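Local atomic coordinates of centrosomal protein 120 (Oreochromis niloticus, PDB entry 6EWH), a protein that probably works in centriole and cilium assembly, here represented by its second C2 domain (C2B). Residues H119-L131 against A143-K155. The protein carries 1 engineered substitution. Sequence-based numbering, arbitrary orientation. Where two conformers were deposited one is given.
Engineered in segment 143-155: Ser-147 (natural residue Gly).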
loop_
_atom_site.group_PDB
_atom_site.type_symbol
_atom_site.label_atom_id
_atom_site.label_comp_id
_atom_site.label_asym_id
_atom_site.label_seq_id
_atom_site.Cartn_x
_atom_site.Cartn_y
_atom_site.Cartn_z
ATOM N N HIS A 119 -12.017 12.762 3.616
ATOM C CA HIS A 119 -11.019 13.112 4.615
ATOM C C HIS A 119 -10.061 11.959 4.850
ATOM O O HIS A 119 -10.486 10.810 5.013
ATOM C CB HIS A 119 -11.669 13.414 5.960
ATOM C CG HIS A 119 -12.497 14.653 5.963
ATOM N ND1 HIS A 119 -13.873 14.622 5.955
ATOM C CD2 HIS A 119 -12.145 15.960 5.968
ATOM C CE1 HIS A 119 -14.335 15.858 5.958
ATOM N NE2 HIS A 119 -13.308 16.689 5.966
ATOM N N SER A 120 -8.777 12.282 4.928
ATOM C CA SER A 120 -7.776 11.339 5.398
ATOM C C SER A 120 -7.688 11.452 6.912
ATOM O O SER A 120 -7.454 12.540 7.449
ATOM C CB SER A 120 -6.415 11.618 4.764
ATOM O OG SER A 120 -5.425 10.786 5.342
ATOM N N LEU A 121 -7.894 10.336 7.594
ATOM C CA LEU A 121 -7.730 10.264 9.036
ATOM C C LEU A 121 -6.310 9.920 9.442
ATOM O O LEU A 121 -5.934 10.127 10.599
ATOM C CB LEU A 121 -8.657 9.185 9.584
ATOM C CG LEU A 121 -10.149 9.460 9.411
ATOM C CD1 LEU A 121 -10.957 8.280 9.916
ATOM C CD2 LEU A 121 -10.524 10.725 10.160
ATOM N N GLY A 122 -5.515 9.395 8.534
ATOM C CA GLY A 122 -4.165 9.028 8.882
ATOM C C GLY A 122 -3.535 8.310 7.719
ATOM O O GLY A 122 -4.245 7.834 6.829
ATOM N N SER A 123 -2.209 8.240 7.699
ATOM C CA SER A 123 -1.533 7.569 6.606
ATOM C C SER A 123 -0.286 6.878 7.127
ATOM O O SER A 123 0.205 7.159 8.223
ATOM C CB SER A 123 -1.194 8.538 5.468
ATOM O OG SER A 123 -0.228 9.483 5.894
ATOM N N THR A 124 0.229 5.966 6.325
ATOM C CA THR A 124 1.469 5.301 6.681
ATOM C C THR A 124 2.318 5.157 5.427
ATOM O O THR A 124 1.796 5.060 4.314
ATOM C CB THR A 124 1.211 3.950 7.378
ATOM O OG1 THR A 124 2.432 3.460 7.945
ATOM C CG2 THR A 124 0.661 2.917 6.396
ATOM N N ASP A 125 3.632 5.178 5.622
ATOM C CA ASP A 125 4.603 5.085 4.540
ATOM C C ASP A 125 5.041 3.640 4.383
ATOM O O ASP A 125 5.518 3.026 5.345
ATOM C CB ASP A 125 5.853 5.896 4.896
ATOM C CG ASP A 125 5.723 7.356 4.561
ATOM O OD1 ASP A 125 4.603 7.890 4.642
ATOM O OD2 ASP A 125 6.753 7.968 4.209
ATOM N N VAL A 126 4.924 3.113 3.165
ATOM C CA VAL A 126 5.343 1.751 2.854
ATOM C C VAL A 126 6.425 1.829 1.786
ATOM O O VAL A 126 6.171 2.283 0.665
ATOM C CB VAL A 126 4.164 0.889 2.390
ATOM C CG1 VAL A 126 4.640 -0.509 2.093
ATOM C CG2 VAL A 126 3.082 0.870 3.470
ATOM N N SER A 127 7.627 1.395 2.130
ATOM C CA SER A 127 8.768 1.606 1.251
ATOM C C SER A 127 8.704 0.653 0.066
ATOM O O SER A 127 8.610 -0.564 0.245
ATOM C CB SER A 127 10.057 1.375 2.025
ATOM O OG SER A 127 11.182 1.514 1.176
ATOM N N LEU A 128 8.764 1.205 -1.144
ATOM C CA LEU A 128 8.985 0.353 -2.303
ATOM C C LEU A 128 10.460 0.043 -2.490
ATOM O O LEU A 128 10.797 -1.027 -3.008
ATOM C CB LEU A 128 8.419 0.992 -3.570
ATOM C CG LEU A 128 6.903 1.188 -3.588
ATOM C CD1 LEU A 128 6.494 1.916 -4.844
ATOM C CD2 LEU A 128 6.186 -0.147 -3.480
ATOM N N SER A 129 11.347 0.960 -2.092
ATOM C CA SER A 129 12.774 0.675 -2.196
ATOM C C SER A 129 13.173 -0.493 -1.306
ATOM O O SER A 129 14.074 -1.264 -1.660
ATOM C CB SER A 129 13.601 1.922 -1.869
ATOM O OG SER A 129 13.409 2.331 -0.528
ATOM N N ALA A 130 12.518 -0.647 -0.151
ATOM C CA ALA A 130 12.777 -1.808 0.694
ATOM C C ALA A 130 12.463 -3.093 -0.051
ATOM O O ALA A 130 13.208 -4.076 0.041
ATOM C CB ALA A 130 11.935 -1.732 1.971
ATOM N N LEU A 131 11.364 -3.091 -0.807
ATOM C CA LEU A 131 10.978 -4.258 -1.587
ATOM C C LEU A 131 11.989 -4.525 -2.693
ATOM O O LEU A 131 12.400 -5.672 -2.911
ATOM C CB LEU A 131 9.587 -4.031 -2.172
ATOM C CG LEU A 131 9.136 -5.068 -3.199
ATOM C CD1 LEU A 131 9.096 -6.478 -2.591
ATOM C CD2 LEU A 131 7.773 -4.682 -3.758
ATOM N N ALA A 143 9.155 -11.717 -4.280
ATOM C CA ALA A 143 9.751 -10.982 -3.170
ATOM C C ALA A 143 8.651 -10.204 -2.459
ATOM O O ALA A 143 7.839 -9.547 -3.115
ATOM C CB ALA A 143 10.807 -10.001 -3.684
ATOM N N THR A 144 8.632 -10.261 -1.122
ATOM C CA THR A 144 7.555 -9.642 -0.355
ATOM C C THR A 144 8.107 -8.942 0.876
ATOM O O THR A 144 8.959 -9.489 1.588
ATOM C CB THR A 144 6.524 -10.686 0.110
ATOM O OG1 THR A 144 5.911 -11.290 -1.029
ATOM C CG2 THR A 144 5.439 -10.035 0.970
ATOM N N VAL A 145 7.607 -7.736 1.126
ATOM C CA VAL A 145 7.796 -7.048 2.398
ATOM C C VAL A 145 6.443 -7.036 3.084
ATOM O O VAL A 145 5.469 -6.515 2.533
ATOM C CB VAL A 145 8.311 -5.617 2.209
ATOM C CG1 VAL A 145 8.397 -4.922 3.558
ATOM C CG2 VAL A 145 9.671 -5.642 1.555
ATOM N N GLU A 146 6.375 -7.616 4.276
ATOM C CA GLU A 146 5.132 -7.693 5.022
ATOM C C GLU A 146 5.416 -7.142 6.407
ATOM O O GLU A 146 6.394 -7.547 7.042
ATOM C CB GLU A 146 4.690 -9.150 5.128
ATOM C CG GLU A 146 3.286 -9.343 5.645
ATOM C CD GLU A 146 2.783 -10.753 5.405
ATOM O OE1 GLU A 146 3.620 -11.672 5.265
ATOM O OE2 GLU A 146 1.549 -10.937 5.346
ATOM N N SER A 147 4.601 -6.200 6.862
ATOM C CA SER A 147 4.850 -5.629 8.176
ATOM C C SER A 147 3.575 -5.009 8.716
ATOM O O SER A 147 2.575 -4.849 8.010
ATOM C CB SER A 147 5.985 -4.599 8.128
ATOM O OG SER A 147 6.439 -4.294 9.435
ATOM N N ALA A 148 3.633 -4.651 9.991
ATOM C CA ALA A 148 2.589 -3.884 10.648
ATOM C C ALA A 148 3.055 -2.434 10.647
ATOM O O ALA A 148 4.027 -2.081 11.326
ATOM C CB ALA A 148 2.386 -4.405 12.068
ATOM N N PHE A 149 2.381 -1.603 9.871
ATOM C CA PHE A 149 2.770 -0.215 9.693
ATOM C C PHE A 149 1.898 0.688 10.556
ATOM O O PHE A 149 0.702 0.435 10.729
ATOM C CB PHE A 149 2.623 0.144 8.214
ATOM C CG PHE A 149 3.615 -0.561 7.324
ATOM C CD1 PHE A 149 4.877 -0.029 7.124
ATOM C CD2 PHE A 149 3.295 -1.761 6.702
ATOM C CE1 PHE A 149 5.802 -0.668 6.306
ATOM C CE2 PHE A 149 4.220 -2.411 5.883
ATOM C CZ PHE A 149 5.471 -1.867 5.687
ATOM N N ILE A 150 2.504 1.732 11.133
ATOM C CA ILE A 150 1.787 2.643 12.018
ATOM C C ILE A 150 1.147 3.767 11.214
ATOM O O ILE A 150 1.818 4.441 10.424
ATOM C CB ILE A 150 2.727 3.212 13.089
ATOM C CG1 ILE A 150 3.452 2.075 13.791
ATOM C CG2 ILE A 150 1.937 4.077 14.062
ATOM C CD1 ILE A 150 2.541 1.183 14.580
ATOM N N LEU A 151 -0.146 3.991 11.437
ATOM C CA LEU A 151 -0.860 5.095 10.813
ATOM C C LEU A 151 -0.681 6.357 11.652
ATOM O O LEU A 151 -0.888 6.334 12.868
ATOM C CB LEU A 151 -2.345 4.764 10.667
ATOM C CG LEU A 151 -2.654 3.721 9.580
ATOM C CD1 LEU A 151 -4.036 3.087 9.839
ATOM C CD2 LEU A 151 -2.605 4.344 8.194
ATOM N N GLN A 152 -0.306 7.454 10.995
ATOM C CA GLN A 152 -0.080 8.734 11.657
ATOM C C GLN A 152 -1.174 9.710 11.268
ATOM O O GLN A 152 -1.420 9.906 10.069
ATOM C CB GLN A 152 1.285 9.317 11.237
ATOM C CG GLN A 152 2.485 8.497 11.681
ATOM C CD GLN A 152 2.677 8.519 13.182
ATOM O OE1 GLN A 152 2.082 9.336 13.878
ATOM N NE2 GLN A 152 3.509 7.619 13.690
ATOM N N PRO A 153 -1.805 10.378 12.231
ATOM C CA PRO A 153 -2.798 11.408 11.903
ATOM C C PRO A 153 -2.118 12.643 11.341
ATOM O O PRO A 153 -0.932 12.894 11.610
ATOM C CB PRO A 153 -3.434 11.715 13.265
ATOM C CG PRO A 153 -2.338 11.441 14.241
ATOM C CD PRO A 153 -1.601 10.246 13.684
ATOM N N PRO A 154 -2.840 13.460 10.572
ATOM C CA PRO A 154 -2.224 14.641 9.956
ATOM C C PRO A 154 -2.017 15.812 10.912
ATOM O O PRO A 154 -1.435 16.825 10.507
ATOM C CB PRO A 154 -3.228 14.999 8.850
ATOM C CG PRO A 154 -4.545 14.551 9.394
ATOM C CD PRO A 154 -4.264 13.315 10.216
ATOM N N LYS A 155 -2.450 15.690 12.162
ATOM C CA LYS A 155 -2.382 16.778 13.129
ATOM C C LYS A 155 -0.945 17.008 13.587
ATOM O O LYS A 155 -0.090 16.119 13.526
ATOM C CB LYS A 155 -3.222 16.431 14.357
ATOM C CG LYS A 155 -4.602 15.879 14.046
ATOM C CD LYS A 155 -5.552 16.974 13.593
ATOM C CE LYS A 155 -6.928 16.406 13.277
ATOM N NZ LYS A 155 -7.503 15.653 14.429
HETATM O O HOH W 1 -1.156 11.284 7.991
#
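At one side of the C2 beta sandwich, edge strand 119-126 of one sheet meets edge strand 143-150 of the other, their directions 135° apart, and just past the end of strand 143-150, Gln-152 forms a single antiparallel bridge with Ser-123. Two bonds define this hydrogen-bonded pair: Ser-123 N to Gln-152 O at 3.0 Å, and the nearly straight (174°) Gln-152 N to Ser-123 O at 2.8 Å. A water bonded to Ser-123 OG also donates to Gln-152 O. Beyond the bridge, Thr-124 holds OG1 opposite its own N (chi1 -169°), from where it donates to Ile-150 O at 2.7 Å, approaching from above the carbonyl plane; its CG2 lies against Phe-149 CB and Leu-151 CD2. A valine here would probably leave Ile-150 O without this donor. Between the two sheets of the sandwich, Val-126 CG2 sits over one face of the Phe-149 ring, 4.0 Å from its centroid, a CH-pi contact, and Val-126 also reaches Val-176 of strand 171-180. Further along, helix 128-133, N-capped by Ser-127 OG accepting from Ala-130 N, lays Leu-131 CB 4.1 Å from Val-145 CG2, while Leu-131 CD1 packs against Ala-143 CB.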